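Local coordinates for N-carbamoylsarcosine amidase related protein (Thermoplasma acidophilum, PDB 3EEF), which probably hydrolyses the C–N bond of small amides such as N-carbamoylsarcosine, as a zinc-binding member of the isochorismatase-like hydrolase family, at residues M1-V6 against S41-V46; M25-P30 against A144-I149; I110-L115 against N135-V140. All blocks are in the same frame, centred on the assembly; numbering follows the deposited sequence.

Contact 1 (M1-V6 against S41-V46); sequences MKPALV and SGLPVV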
loop_
_atom_site.group_PDB
_atom_site.type_symbol
_atom_site.label_atom_id
_atom_site.label_comp_id
_atom_site.label_asym_id
_atom_site.label_seq_id
_atom_site.Cartn_x
_atom_site.Cartn_y
_atom_site.Cartn_z
HETATM N N MSE A 1 -22.282 2.411 -14.793
HETATM C CA MSE A 1 -21.785 1.762 -13.535
HETATM C C MSE A 1 -21.347 0.302 -13.761
HETATM O O MSE A 1 -22.038 -0.461 -14.436
HETATM C CB MSE A 1 -22.893 1.809 -12.486
HETATM C CG MSE A 1 -22.677 0.907 -11.262
HETATM SE SE MSE A 1 -24.245 0.699 -10.044
HETATM C CE MSE A 1 -24.555 2.650 -9.776
ATOM N N LYS A 2 -20.207 -0.093 -13.201
ATOM C CA LYS A 2 -19.822 -1.516 -13.201
ATOM C C LYS A 2 -19.453 -1.934 -11.772
ATOM O O LYS A 2 -18.347 -1.647 -11.269
ATOM C CB LYS A 2 -18.701 -1.807 -14.201
ATOM C CG LYS A 2 -18.544 -3.294 -14.551
ATOM C CD LYS A 2 -17.456 -3.519 -15.615
ATOM C CE LYS A 2 -17.325 -4.998 -16.054
ATOM N NZ LYS A 2 -17.265 -5.975 -14.929
ATOM N N PRO A 3 -20.392 -2.597 -11.090
ATOM C CA PRO A 3 -20.184 -2.812 -9.691
ATOM C C PRO A 3 -19.715 -4.209 -9.346
ATOM O O PRO A 3 -19.987 -5.169 -10.093
ATOM C CB PRO A 3 -21.573 -2.596 -9.125
ATOM C CG PRO A 3 -22.465 -3.217 -10.182
ATOM C CD PRO A 3 -21.758 -2.982 -11.497
ATOM N N ALA A 4 -19.038 -4.320 -8.196
ATOM C CA ALA A 4 -18.779 -5.612 -7.585
ATOM C C ALA A 4 -19.360 -5.626 -6.201
ATOM O O ALA A 4 -19.417 -4.587 -5.529
ATOM C CB ALA A 4 -17.300 -5.878 -7.529
ATOM N N LEU A 5 -19.772 -6.806 -5.758
ATOM C CA LEU A 5 -20.323 -6.931 -4.414
ATOM C C LEU A 5 -19.230 -7.424 -3.463
ATOM O O LEU A 5 -18.584 -8.428 -3.731
ATOM C CB LEU A 5 -21.520 -7.875 -4.404
ATOM C CG LEU A 5 -22.158 -8.177 -3.065
ATOM C CD1 LEU A 5 -22.967 -6.951 -2.509
ATOM C CD2 LEU A 5 -23.010 -9.442 -3.220
ATOM N N VAL A 6 -19.020 -6.679 -2.381
ATOM C CA VAL A 6 -18.046 -7.025 -1.357
ATOM C C VAL A 6 -18.826 -7.399 -0.112
ATOM O O VAL A 6 -19.577 -6.575 0.407
ATOM C CB VAL A 6 -17.049 -5.867 -1.070
ATOM C CG1 VAL A 6 -16.053 -6.260 0.001
ATOM C CG2 VAL A 6 -16.308 -5.492 -2.334
ATOM N N SER A 41 -26.522 -12.138 -12.424
ATOM C CA SER A 41 -26.135 -11.124 -13.385
ATOM C C SER A 41 -24.647 -11.142 -13.801
ATOM O O SER A 41 -24.221 -10.258 -14.544
ATOM C CB SER A 41 -26.524 -9.759 -12.845
ATOM O OG SER A 41 -25.940 -8.750 -13.631
ATOM N N GLY A 42 -23.877 -12.136 -13.349
ATOM C CA GLY A 42 -22.480 -12.325 -13.780
ATOM C C GLY A 42 -21.428 -11.411 -13.149
ATOM O O GLY A 42 -20.243 -11.531 -13.432
ATOM N N LEU A 43 -21.842 -10.489 -12.296
ATOM C CA LEU A 43 -20.918 -9.506 -11.714
ATOM C C LEU A 43 -20.140 -10.124 -10.559
ATOM O O LEU A 43 -20.650 -11.018 -9.892
ATOM C CB LEU A 43 -21.694 -8.280 -11.228
ATOM C CG LEU A 43 -22.448 -7.478 -12.296
ATOM C CD1 LEU A 43 -23.499 -6.616 -11.656
ATOM C CD2 LEU A 43 -21.478 -6.619 -13.106
ATOM N N PRO A 44 -18.921 -9.613 -10.287
ATOM C CA PRO A 44 -18.061 -10.203 -9.273
ATOM C C PRO A 44 -18.632 -10.123 -7.849
ATOM O O PRO A 44 -19.200 -9.106 -7.443
ATOM C CB PRO A 44 -16.770 -9.380 -9.370
ATOM C CG PRO A 44 -16.878 -8.573 -10.609
ATOM C CD PRO A 44 -18.332 -8.391 -10.855
ATOM N N VAL A 45 -18.460 -11.213 -7.117
ATOM C CA VAL A 45 -18.828 -11.297 -5.704
ATOM C C VAL A 45 -17.580 -11.687 -4.941
ATOM O O VAL A 45 -16.940 -12.686 -5.272
ATOM C CB VAL A 45 -19.886 -12.341 -5.486
ATOM C CG1 VAL A 45 -20.046 -12.634 -3.969
ATOM C CG2 VAL A 45 -21.213 -11.885 -6.142
ATOM N N VAL A 46 -17.221 -10.882 -3.943
ATOM C CA VAL A 46 -16.010 -11.085 -3.178
ATOM C C VAL A 46 -16.288 -11.115 -1.675
ATOM O O VAL A 46 -16.747 -10.139 -1.109
ATOM C CB VAL A 46 -15.007 -9.940 -3.450
ATOM C CG1 VAL A 46 -13.713 -10.183 -2.663
ATOM C CG2 VAL A 46 -14.754 -9.790 -4.973
#

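Contact 2 (M25-P30 against A144-I149); sequences MKTVGP and AVAARI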
loop_
_atom_site.group_PDB
_atom_site.type_symbol
_atom_site.label_atom_id
_atom_site.label_comp_id
_atom_site.label_asym_id
_atom_site.label_seq_id
_atom_site.Cartn_x
_atom_site.Cartn_y
_atom_site.Cartn_z
HETATM N N MSE A 25 -27.961 -11.592 12.675
HETATM C CA MSE A 25 -28.895 -12.587 12.083
HETATM C C MSE A 25 -29.853 -11.928 11.099
HETATM O O MSE A 25 -30.176 -12.497 10.062
HETATM C CB MSE A 25 -29.716 -13.319 13.168
HETATM C CG MSE A 25 -29.121 -14.637 13.670
HETATM SE SE MSE A 25 -29.393 -14.971 15.642
HETATM C CE MSE A 25 -28.306 -16.611 15.834
ATOM N N LYS A 26 -30.316 -10.730 11.432
ATOM C CA LYS A 26 -31.251 -10.038 10.558
ATOM C C LYS A 26 -30.656 -9.793 9.131
ATOM O O LYS A 26 -31.426 -9.740 8.157
ATOM C CB LYS A 26 -31.766 -8.744 11.220
ATOM N N THR A 27 -29.311 -9.702 9.000
ATOM C CA THR A 27 -28.667 -9.393 7.689
ATOM C C THR A 27 -28.703 -10.536 6.694
ATOM O O THR A 27 -28.594 -10.303 5.484
ATOM C CB THR A 27 -27.170 -8.925 7.828
ATOM O OG1 THR A 27 -26.343 -9.998 8.338
ATOM C CG2 THR A 27 -27.090 -7.709 8.735
ATOM N N VAL A 28 -28.866 -11.761 7.192
ATOM C CA VAL A 28 -28.676 -12.938 6.343
ATOM C C VAL A 28 -29.630 -13.024 5.141
ATOM O O VAL A 28 -29.174 -13.221 4.016
ATOM C CB VAL A 28 -28.761 -14.222 7.134
ATOM C CG1 VAL A 28 -28.593 -15.417 6.204
ATOM C CG2 VAL A 28 -27.696 -14.220 8.209
ATOM N N GLY A 29 -30.932 -12.877 5.363
ATOM C CA GLY A 29 -31.892 -12.901 4.256
ATOM C C GLY A 29 -31.551 -11.927 3.135
ATOM O O GLY A 29 -31.284 -12.341 2.008
ATOM N N PRO A 30 -31.536 -10.628 3.449
ATOM C CA PRO A 30 -31.107 -9.579 2.511
ATOM C C PRO A 30 -29.754 -9.820 1.829
ATOM O O PRO A 30 -29.609 -9.530 0.637
ATOM C CB PRO A 30 -31.061 -8.326 3.385
ATOM C CG PRO A 30 -32.174 -8.573 4.392
ATOM C CD PRO A 30 -32.071 -10.057 4.700
ATOM N N ALA A 144 -28.898 -5.138 4.680
ATOM C CA ALA A 144 -27.917 -6.200 4.671
ATOM C C ALA A 144 -26.675 -5.807 5.475
ATOM O O ALA A 144 -25.675 -6.494 5.440
ATOM C CB ALA A 144 -27.563 -6.573 3.249
ATOM N N VAL A 145 -26.764 -4.724 6.240
ATOM C CA VAL A 145 -25.676 -4.317 7.143
ATOM C C VAL A 145 -26.222 -4.142 8.559
ATOM O O VAL A 145 -27.299 -3.592 8.745
ATOM C CB VAL A 145 -25.023 -3.027 6.642
ATOM C CG1 VAL A 145 -24.047 -2.450 7.649
ATOM C CG2 VAL A 145 -24.312 -3.306 5.334
ATOM N N ALA A 146 -25.463 -4.591 9.553
ATOM C CA ALA A 146 -25.859 -4.425 10.966
ATOM C C ALA A 146 -25.016 -3.396 11.664
ATOM O O ALA A 146 -23.804 -3.477 11.575
ATOM C CB ALA A 146 -25.699 -5.739 11.687
ATOM N N ALA A 147 -25.639 -2.466 12.397
ATOM C CA ALA A 147 -24.903 -1.533 13.274
ATOM C C ALA A 147 -24.414 -2.251 14.542
ATOM O O ALA A 147 -24.875 -3.366 14.844
ATOM C CB ALA A 147 -25.786 -0.343 13.647
ATOM N N ARG A 148 -23.462 -1.633 15.248
ATOM C CA ARG A 148 -22.999 -2.127 16.535
ATOM C C ARG A 148 -23.165 -1.038 17.614
ATOM O O ARG A 148 -23.996 -1.185 18.506
ATOM C CB ARG A 148 -21.549 -2.644 16.448
ATOM C CG ARG A 148 -21.063 -3.343 17.731
ATOM C CD ARG A 148 -19.582 -3.813 17.665
ATOM N NE ARG A 148 -19.399 -5.061 16.913
ATOM C CZ ARG A 148 -19.801 -6.285 17.313
ATOM N NH1 ARG A 148 -20.444 -6.486 18.488
ATOM N NH2 ARG A 148 -19.569 -7.338 16.516
ATOM N N ILE A 149 -22.399 0.048 17.518
ATOM C CA ILE A 149 -22.388 1.122 18.532
ATOM C C ILE A 149 -23.086 2.424 18.060
ATOM O O ILE A 149 -23.828 3.050 18.821
ATOM C CB ILE A 149 -20.933 1.453 18.963
#

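Contact 3 (I110-L115 against N135-V140); sequences IDTVVL and NYRIIV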
loop_
_atom_site.group_PDB
_atom_site.type_symbol
_atom_site.label_atom_id
_atom_site.label_comp_id
_atom_site.label_asym_id
_atom_site.label_seq_id
_atom_site.Cartn_x
_atom_site.Cartn_y
_atom_site.Cartn_z
ATOM N N ILE A 110 -13.827 -2.686 -12.370
ATOM C CA ILE A 110 -14.863 -2.202 -11.448
ATOM C C ILE A 110 -14.728 -0.724 -11.108
ATOM O O ILE A 110 -13.625 -0.229 -10.944
ATOM C CB ILE A 110 -14.858 -2.984 -10.132
ATOM C CG1 ILE A 110 -15.184 -4.452 -10.385
ATOM C CG2 ILE A 110 -15.849 -2.395 -9.144
ATOM C CD1 ILE A 110 -16.435 -4.699 -11.214
ATOM N N ASP A 111 -15.858 -0.022 -11.007
ATOM C CA ASP A 111 -15.834 1.386 -10.603
ATOM C C ASP A 111 -16.746 1.711 -9.403
ATOM O O ASP A 111 -16.738 2.830 -8.898
ATOM C CB ASP A 111 -16.189 2.278 -11.801
ATOM C CG ASP A 111 -17.614 2.051 -12.287
ATOM O OD1 ASP A 111 -18.354 1.300 -11.619
ATOM O OD2 ASP A 111 -17.982 2.611 -13.336
ATOM N N THR A 112 -17.505 0.726 -8.927
ATOM C CA THR A 112 -18.421 0.908 -7.825
ATOM C C THR A 112 -18.380 -0.334 -6.964
ATOM O O THR A 112 -18.437 -1.460 -7.497
ATOM C CB THR A 112 -19.848 1.099 -8.329
ATOM O OG1 THR A 112 -19.869 2.192 -9.245
ATOM C CG2 THR A 112 -20.843 1.400 -7.159
ATOM N N VAL A 113 -18.277 -0.149 -5.651
ATOM C CA VAL A 113 -18.374 -1.281 -4.736
ATOM C C VAL A 113 -19.701 -1.255 -4.054
ATOM O O VAL A 113 -20.180 -0.201 -3.626
ATOM C CB VAL A 113 -17.229 -1.305 -3.662
ATOM C CG1 VAL A 113 -15.879 -1.625 -4.351
ATOM C CG2 VAL A 113 -17.176 -0.015 -2.885
ATOM N N VAL A 114 -20.332 -2.409 -3.991
ATOM C CA VAL A 114 -21.560 -2.540 -3.193
ATOM C C VAL A 114 -21.209 -3.304 -1.959
ATOM O O VAL A 114 -20.667 -4.404 -2.049
ATOM C CB VAL A 114 -22.661 -3.285 -3.948
ATOM C CG1 VAL A 114 -23.917 -3.342 -3.087
ATOM C CG2 VAL A 114 -22.925 -2.583 -5.270
ATOM N N LEU A 115 -21.491 -2.715 -0.810
ATOM C CA LEU A 115 -21.017 -3.239 0.486
ATOM C C LEU A 115 -22.157 -3.814 1.327
ATOM O O LEU A 115 -23.152 -3.156 1.562
ATOM C CB LEU A 115 -20.353 -2.115 1.291
ATOM C CG LEU A 115 -19.141 -1.443 0.691
ATOM C CD1 LEU A 115 -18.652 -0.310 1.608
ATOM C CD2 LEU A 115 -18.043 -2.480 0.463
ATOM N N ASN A 135 -10.806 5.663 -5.241
ATOM C CA ASN A 135 -11.649 6.241 -6.289
ATOM C C ASN A 135 -12.801 5.366 -6.797
ATOM O O ASN A 135 -13.309 5.593 -7.888
ATOM C CB ASN A 135 -10.770 6.675 -7.486
ATOM C CG ASN A 135 -11.352 7.867 -8.275
ATOM O OD1 ASN A 135 -11.873 8.840 -7.701
ATOM N ND2 ASN A 135 -11.230 7.801 -9.605
ATOM N N TYR A 136 -13.217 4.382 -6.014
ATOM C CA TYR A 136 -14.475 3.686 -6.241
ATOM C C TYR A 136 -15.653 4.539 -5.790
ATOM O O TYR A 136 -15.530 5.334 -4.851
ATOM C CB TYR A 136 -14.502 2.366 -5.466
ATOM C CG TYR A 136 -13.449 1.416 -5.949
ATOM C CD1 TYR A 136 -13.632 0.708 -7.132
ATOM C CD2 TYR A 136 -12.249 1.279 -5.279
ATOM C CE1 TYR A 136 -12.662 -0.140 -7.616
ATOM C CE2 TYR A 136 -11.248 0.440 -5.770
ATOM C CZ TYR A 136 -11.467 -0.270 -6.933
ATOM O OH TYR A 136 -10.505 -1.108 -7.428
ATOM N N ARG A 137 -16.795 4.376 -6.451
ATOM C CA ARG A 137 -18.073 4.838 -5.875
ATOM C C ARG A 137 -18.572 3.765 -4.932
ATOM O O ARG A 137 -18.202 2.585 -5.057
ATOM C CB ARG A 137 -19.136 5.109 -6.938
ATOM C CG ARG A 137 -18.783 6.228 -7.920
ATOM C CD ARG A 137 -18.770 7.629 -7.268
ATOM N NE ARG A 137 -19.995 7.942 -6.511
ATOM C CZ ARG A 137 -21.223 8.135 -7.032
ATOM N NH1 ARG A 137 -21.440 8.043 -8.347
ATOM N NH2 ARG A 137 -22.257 8.427 -6.226
ATOM N N ILE A 138 -19.408 4.184 -3.974
ATOM C CA ILE A 138 -19.815 3.317 -2.893
ATOM C C ILE A 138 -21.328 3.238 -2.735
ATOM O O ILE A 138 -22.002 4.264 -2.685
ATOM C CB ILE A 138 -19.222 3.782 -1.544
ATOM C CG1 ILE A 138 -17.669 3.818 -1.611
ATOM C CG2 ILE A 138 -19.728 2.852 -0.403
ATOM C CD1 ILE A 138 -16.931 4.702 -0.537
ATOM N N ILE A 139 -21.837 2.012 -2.606
ATOM C CA ILE A 139 -23.221 1.748 -2.320
ATOM C C ILE A 139 -23.237 0.817 -1.135
ATOM O O ILE A 139 -22.430 -0.111 -1.071
ATOM C CB ILE A 139 -23.918 1.028 -3.534
ATOM C CG1 ILE A 139 -23.907 1.949 -4.768
ATOM C CG2 ILE A 139 -25.347 0.557 -3.182
ATOM C CD1 ILE A 139 -24.466 1.284 -6.043
ATOM N N VAL A 140 -24.146 1.072 -0.201
ATOM C CA VAL A 140 -24.364 0.220 0.953
ATOM C C VAL A 140 -25.824 -0.260 1.007
ATOM O O VAL A 140 -26.736 0.522 0.840
ATOM C CB VAL A 140 -24.041 0.991 2.238
ATOM C CG1 VAL A 140 -24.092 0.054 3.453
ATOM C CG2 VAL A 140 -22.686 1.636 2.119
#

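Contact 1 (M1-V6 against S41-V46)
P3 and P44 meet at the entrance to this strand pair, where a proline ring takes the place of a backbone donor: P44 has no N-H, and its CD lies 3.7 Å from P3 O. The hydrogen-bonded ladder therefore starts one step later, in a parallel pairing that joins the two strands of a beta-alpha-beta unit, strand 3-8, helix 22-40 and strand 45-50. L5 N donates to P44 O (2.9 Å, 169° at the hydrogen), and V46 N donates to L5 O (2.8 Å) nearly along the C=O axis. L5 thus uses both its N-H and its C=O toward P44 and V46, two residues apart, as a parallel ladder requires. Ahead of the ladder, P3 and L43 make an apolar contact. L43 follows G42, the C' residue of the Schellman motif closing the helix. CG of L43 stands anti to the carbonyl carbon (chi1 -62°), and L43 CD1 comes within 3.8 Å of P3 CG, the side chains crossing obliquely. At the ladder's start A4 CB meets P44 CB at 4.0 Å. L5 and V45 share one face, with CD2 of L5 4.2 Å from CG2 of V45, and L5 is covered there by V34, I35 and F38 of helix 22-40. V6 and V46 take the other face, where L101 and I104 of helix 101-107 pack on V46. Strand 45-50 runs on to the zinc ligand D50, its side chain about 11 Å from that of V6. At the last pair, V6 CA approaches V46 O to 3.4 Å in a CA-H...O contact.

Contact 2 (M25-P30 against A144-I149)
T27 lays its methyl group over the peptide that links V145 to A146: CG2 is 3.7 Å from V145 C and 3.6 Å from A146 N, and the line from V145 C to CG2 stands almost perpendicular to the peptide plane. The same methyl meets A146 CB at 3.8 Å, while T27 CB rests 3.7 Å from A144 O. The threonine side chain thus touches three consecutive residues, A144 through CB and V145 and A146 through CG2. With chi1 at 66°, OG1 sits between the backbone N and the carbonyl carbon, where it hydrogen-bonds to A24 O in the preceding turn of its own helix, and CG2 is the branch that faces segment 144-149. In the isochorismatase-like alpha/beta fold, this contact joins helix 22-40 to the chain just after strand 137-141, where it turns a corner at A144 and enters the short strand 145-146. Backbone hydrogen bonds of A144 to G117 and of A146 to A120 hold that stretch beside the chain following strand 112-116. At V145 the bond from CA to CB points away from the helix, and the side chain packs on A120. One turn after T27, P30 brings CB to 3.9 Å from A144 CB, and its side chain also touches D143. The helix is kinked here, since the nitrogens of G29 and P30 lack bonds to the turn before, while V28 N still reaches M25 O at 3.2 Å.

Contact 3 (I110-L115 against N135-V140)
The ring of Y136 turns its edge toward the backbone of I110-T112: I110 O, D111 C and T112 N all lie near the ring plane, with I110 O 3.5 Å from CE1. V113 CG1 approaches obliquely, and the I110 side chain crosses that of Y136 at about a right angle. A second flat group, the carboxylate of D111, receives T112 OG1 at 3.0 Å on OD1 from above its plane, 56° out of it; K2 N bonds to the same oxygen. L105 of helix 101-107 also packs on the tyrosine, whose OH hydrogen-bonds to D102 of that helix, while R106 of a second subunit touches it from outside the chain. Beyond the ring begins the parallel strand pair of the beta-alpha-beta unit made by strand 112-116, helix 123-133 and strand 137-141; the axes of strand segments 112-115 and 137-140 approach to 4.7 Å and run 20° from parallel. Four backbone bonds join it: R137 N to D111 O, V113 N to R137 O (2.8 Å), I139 N to V113 O and L115 N to I139 O. On the face of V113, I138, L115 and V140, V113 CG2 and I138 CG1 lie alongside at 4.1 Å, and L115 CD1 meets I138 CG2 at 3.9 Å. A128 and A131 of helix 123-133 are among the residues covering this face. T112, R137, V114 and I139 occupy the other face. There I139 CD1 is anti to CA (chi2 175°) and ends 3.8 Å from T112 CG2.

Contacts 1 and 3 are two strand pairings of one parallel sheet, their centres 9 Å apart, separated by the pairing of strands 3-8 and 112-116, where A4 O lies 2.8 Å from V114 N, a probable hydrogen bond. Contact 2 packs a helix on the corner and short strand at A144-A146 through van der Waals contacts of T27 and P30, without a backbone ladder. It shares no element with contact 3, yet V145 CG2 reaches V140 CG1 at 3.9 Å; helix 22-40, its other half, also covers L5 of contact 1. All three are largely buried, but at its N135-R137 end contact 3 lies beside two neighbouring subunits, whereas other chains touch neither contact 1 nor contact 2.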